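Local atomic coordinates of putative dioxygenase (1H-3-hydroxy-4-oxoquinaldine 2,4-dioxygenase) (Mycobacteroides abscessus subsp. abscessus, PDB entry 6RA3), a protein that cleaves the quinolone ring of the Pseudomonas quorum-sensing signal PQS with dioxygen, giving N-octanoylanthranilate and carbon monoxide. Residues A[2-7]-A[11-16]. Numbering follows the deposited sequence.
Sequences ITTKTV and QIAFDD
Thr3 and Phe14 form a hydrogen-bonded pair in the N-terminal antiparallel beta hairpin of this alpha/beta hydrolase fold. Thr3 N donates to Phe14 O at 3.0 Å, and Phe14 N donates back to Thr3 O at 2.9 Å. Lys5 and Ile12 repeat the pattern, with Ile12 N 2.8 Å from Lys5 O. Between these two pairs, Thr4 and Ala13 come close without backbone hydrogen bonds to each other.

With chi1 at 71°, Phe14 CG is flanked by both its backbone N and its carbonyl carbon, and the ring reaches toward strand 3-7, where it meets Thr3 and Lys5. Thr3 OG1 lies over one ring face, displaced toward the rim, 3.4 Å from Phe14 CE2. Lys5 N meets the ring edge in plane. On the Phe14 face, Val7 CG2 packs on Ile12 CG1 at 3.9 Å. On the face bearing Thr4 and Ala13, the extended Gln11 side chain reaches across Thr4, and Gln11 CG lies 3.8 Å from Thr4 CB.

Helix 71-84 covers the face of Phe14 and Lys5 through Leu81. Strand 10-17 continues into the central sheet by pairing with strand 51-54, where Asp15 also forms a salt bridge with Arg53. Strand 3-7 ends the sheet within this chain, but Lys5 NZ makes a hydrogen bond to Arg63 O of the second subunit. A water sits 3.1 Å from Thr3 OG1 and weakly accepts from Asp16 N.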
ATOM      1  N   ILE A   2      -1.984   1.827  -4.807  1.00 43.47           N
ATOM      2  CA  ILE A   2      -3.415   1.508  -4.931  1.00 46.10           C
ATOM      3  C   ILE A   2      -4.277   2.636  -4.378  1.00 38.32           C
ATOM      4  O   ILE A   2      -4.187   2.979  -3.200  1.00 37.93           O
ATOM      5  CB  ILE A   2      -3.764   0.198  -4.209  1.00 51.86           C
ATOM      6  CG1 ILE A   2      -2.824  -0.932  -4.633  1.00 66.21           C
ATOM      7  CG2 ILE A   2      -5.205  -0.169  -4.480  1.00 43.88           C
ATOM      8  CD1 ILE A   2      -2.705  -1.119  -6.105  1.00 46.62           C
ATOM      9  N   THR A   3      -5.191   3.132  -5.198  1.00 23.05           N
ATOM     10  CA  THR A   3      -6.098   4.195  -4.833  1.00 24.88           C
ATOM     11  C   THR A   3      -7.514   3.635  -4.763  1.00 24.96           C
ATOM     12  O   THR A   3      -7.801   2.567  -5.302  1.00 24.10           O
ATOM     13  CB  THR A   3      -6.011   5.307  -5.869  1.00 30.37           C
ATOM     14  OG1 THR A   3      -5.956   4.691  -7.152  1.00 31.94           O
ATOM     15  CG2 THR A   3      -4.765   6.150  -5.692  1.00 28.99           C
ATOM     16  N   THR A   4      -8.395   4.381  -4.116  1.00 24.75           N
ATOM     17  CA  THR A   4      -9.793   4.022  -4.009  1.00 22.76           C
ATOM     18  C   THR A   4     -10.668   5.216  -4.292  1.00 24.82           C
ATOM     19  O   THR A   4     -10.301   6.365  -4.024  1.00 22.07           O
ATOM     20  CB  THR A   4     -10.158   3.525  -2.604  1.00 25.61           C
ATOM     21  OG1 THR A   4      -9.933   4.578  -1.653  1.00 25.85           O
ATOM     22  CG2 THR A   4      -9.362   2.318  -2.256  1.00 26.11           C
ATOM     23  N   LYS A   5     -11.871   4.914  -4.768  1.00 25.54           N
ATOM     24  CA  LYS A   5     -12.967   5.857  -4.775  1.00 22.38           C
ATOM     25  C   LYS A   5     -14.216   5.147  -4.270  1.00 24.86           C
ATOM     26  O   LYS A   5     -14.379   3.936  -4.447  1.00 26.21           O
ATOM     27  CB  LYS A   5     -13.318   6.432  -6.177  1.00 24.09           C
ATOM     28  CG  LYS A   5     -12.439   7.503  -6.703  1.00 33.08           C
ATOM     29  CD  LYS A   5     -12.802   7.852  -8.153  1.00 33.97           C
ATOM     30  CE  LYS A   5     -11.937   9.013  -8.675  1.00 39.68           C
ATOM     31  NZ  LYS A   5     -12.296  10.312  -8.013  1.00 37.44           N
ATOM     32  N   THR A   6     -15.079   5.927  -3.641  1.00 24.38           N
ATOM     33  CA  THR A   6     -16.455   5.530  -3.368  1.00 33.30           C
ATOM     34  C   THR A   6     -17.275   5.648  -4.655  1.00 29.35           C
ATOM     35  O   THR A   6     -17.429   6.747  -5.192  1.00 23.64           O
ATOM     36  CB  THR A   6     -17.032   6.423  -2.273  1.00 25.22           C
ATOM     37  OG1 THR A   6     -16.240   6.264  -1.087  1.00 25.61           O
ATOM     38  CG2 THR A   6     -18.497   6.060  -1.964  1.00 31.07           C
ATOM     39  N   VAL A   7     -17.780   4.520  -5.152  1.00 25.23           N
ATOM     40  CA  VAL A   7     -18.698   4.482  -6.302  1.00 31.78           C
ATOM     41  C   VAL A   7     -19.941   3.693  -5.904  1.00 27.86           C
ATOM     42  O   VAL A   7     -19.822   2.578  -5.394  1.00 29.37           O
ATOM     43  CB  VAL A   7     -18.062   3.811  -7.531  1.00 28.57           C
ATOM     44  CG1 VAL A   7     -18.958   3.991  -8.762  1.00 33.98           C
ATOM     45  CG2 VAL A   7     -16.670   4.332  -7.784  1.00 26.63           C
ATOM     46  N   GLN A  11     -16.688   0.954  -1.809  1.00 26.12           N
ATOM     47  CA  GLN A  11     -15.278   1.281  -2.014  1.00 26.54           C
ATOM     48  C   GLN A  11     -14.693   0.435  -3.134  1.00 21.76           C
ATOM     49  O   GLN A  11     -14.610  -0.796  -3.022  1.00 23.09           O
ATOM     50  CB  GLN A  11     -14.441   1.087  -0.747  1.00 29.74           C
ATOM     51  CG  GLN A  11     -13.003   1.629  -0.967  1.00 34.82           C
ATOM     52  CD  GLN A  11     -12.221   1.858   0.288  1.00 34.85           C
ATOM     53  OE1 GLN A  11     -12.177   2.963   0.836  1.00 38.41           O
ATOM     54  NE2 GLN A  11     -11.556   0.830   0.727  1.00 22.99           N
ATOM     55  N   ILE A  12     -14.250   1.106  -4.196  1.00 21.54           N
ATOM     56  CA  ILE A  12     -13.678   0.473  -5.387  1.00 25.18           C
ATOM     57  C   ILE A  12     -12.194   0.808  -5.438  1.00 24.73           C
ATOM     58  O   ILE A  12     -11.829   1.959  -5.686  1.00 22.45           O
ATOM     59  CB  ILE A  12     -14.384   0.959  -6.671  1.00 23.87           C
ATOM     60  CG1 ILE A  12     -15.895   0.726  -6.560  1.00 30.34           C
ATOM     61  CG2 ILE A  12     -13.779   0.292  -7.919  1.00 25.42           C
ATOM     62  CD1 ILE A  12     -16.286  -0.775  -6.382  1.00 27.77           C
ATOM     63  N   ALA A  13     -11.350  -0.193  -5.269  1.00 20.37           N
ATOM     64  CA  ALA A  13      -9.921  -0.030  -5.435  1.00 26.22           C
ATOM     65  C   ALA A  13      -9.535  -0.134  -6.900  1.00 29.02           C
ATOM     66  O   ALA A  13     -10.130  -0.889  -7.676  1.00 25.72           O
ATOM     67  CB  ALA A  13      -9.163  -1.085  -4.667  1.00 27.05           C
ATOM     68  N   PHE A  14      -8.498   0.600  -7.263  1.00 25.71           N
ATOM     69  CA  PHE A  14      -8.044   0.654  -8.651  1.00 25.66           C
ATOM     70  C   PHE A  14      -6.633   1.234  -8.704  1.00 32.17           C
ATOM     71  O   PHE A  14      -6.095   1.731  -7.704  1.00 22.85           O
ATOM     72  CB  PHE A  14      -9.022   1.475  -9.478  1.00 25.55           C
ATOM     73  CG  PHE A  14      -8.993   2.949  -9.184  1.00 25.57           C
ATOM     74  CD1 PHE A  14      -9.717   3.467  -8.129  1.00 27.16           C
ATOM     75  CD2 PHE A  14      -8.231   3.818  -9.969  1.00 26.71           C
ATOM     76  CE1 PHE A  14      -9.677   4.821  -7.829  1.00 30.59           C
ATOM     77  CE2 PHE A  14      -8.190   5.173  -9.681  1.00 24.36           C
ATOM     78  CZ  PHE A  14      -8.939   5.680  -8.623  1.00 24.74           C
ATOM     79  N   ASP A  15      -6.018   1.125  -9.877  1.00 25.28           N
ATOM     80  CA  ASP A  15      -4.909   2.006 -10.226  1.00 28.33           C
ATOM     81  C   ASP A  15      -5.011   2.382 -11.701  1.00 32.34           C
ATOM     82  O   ASP A  15      -5.712   1.747 -12.494  1.00 30.91           O
ATOM     83  CB  ASP A  15      -3.552   1.402  -9.847  1.00 28.72           C
ATOM     84  CG  ASP A  15      -3.115   0.250 -10.730  1.00 37.39           C
ATOM     85  OD1 ASP A  15      -1.955  -0.183 -10.539  1.00 34.26           O
ATOM     86  OD2 ASP A  15      -3.890  -0.212 -11.603  1.00 40.46           O
ATOM     87  N   ASP A  16      -4.334   3.471 -12.031  1.00 31.83           N
ATOM     88  CA  ASP A  16      -4.494   4.188 -13.291  1.00 27.49           C
ATOM     89  C   ASP A  16      -3.091   4.558 -13.757  1.00 29.65           C
ATOM     90  O   ASP A  16      -2.418   5.335 -13.084  1.00 22.16           O
ATOM     91  CB  ASP A  16      -5.371   5.415 -13.057  1.00 30.33           C
ATOM     92  CG  ASP A  16      -5.384   6.372 -14.217  1.00 36.71           C
ATOM     93  OD1 ASP A  16      -4.974   5.944 -15.320  1.00 32.12           O
ATOM     94  OD2 ASP A  16      -5.809   7.552 -14.010  1.00 34.56           O
TER
HETATM   95  O   HOH W   1      -4.334   5.650  -9.592  1.00 35.79           O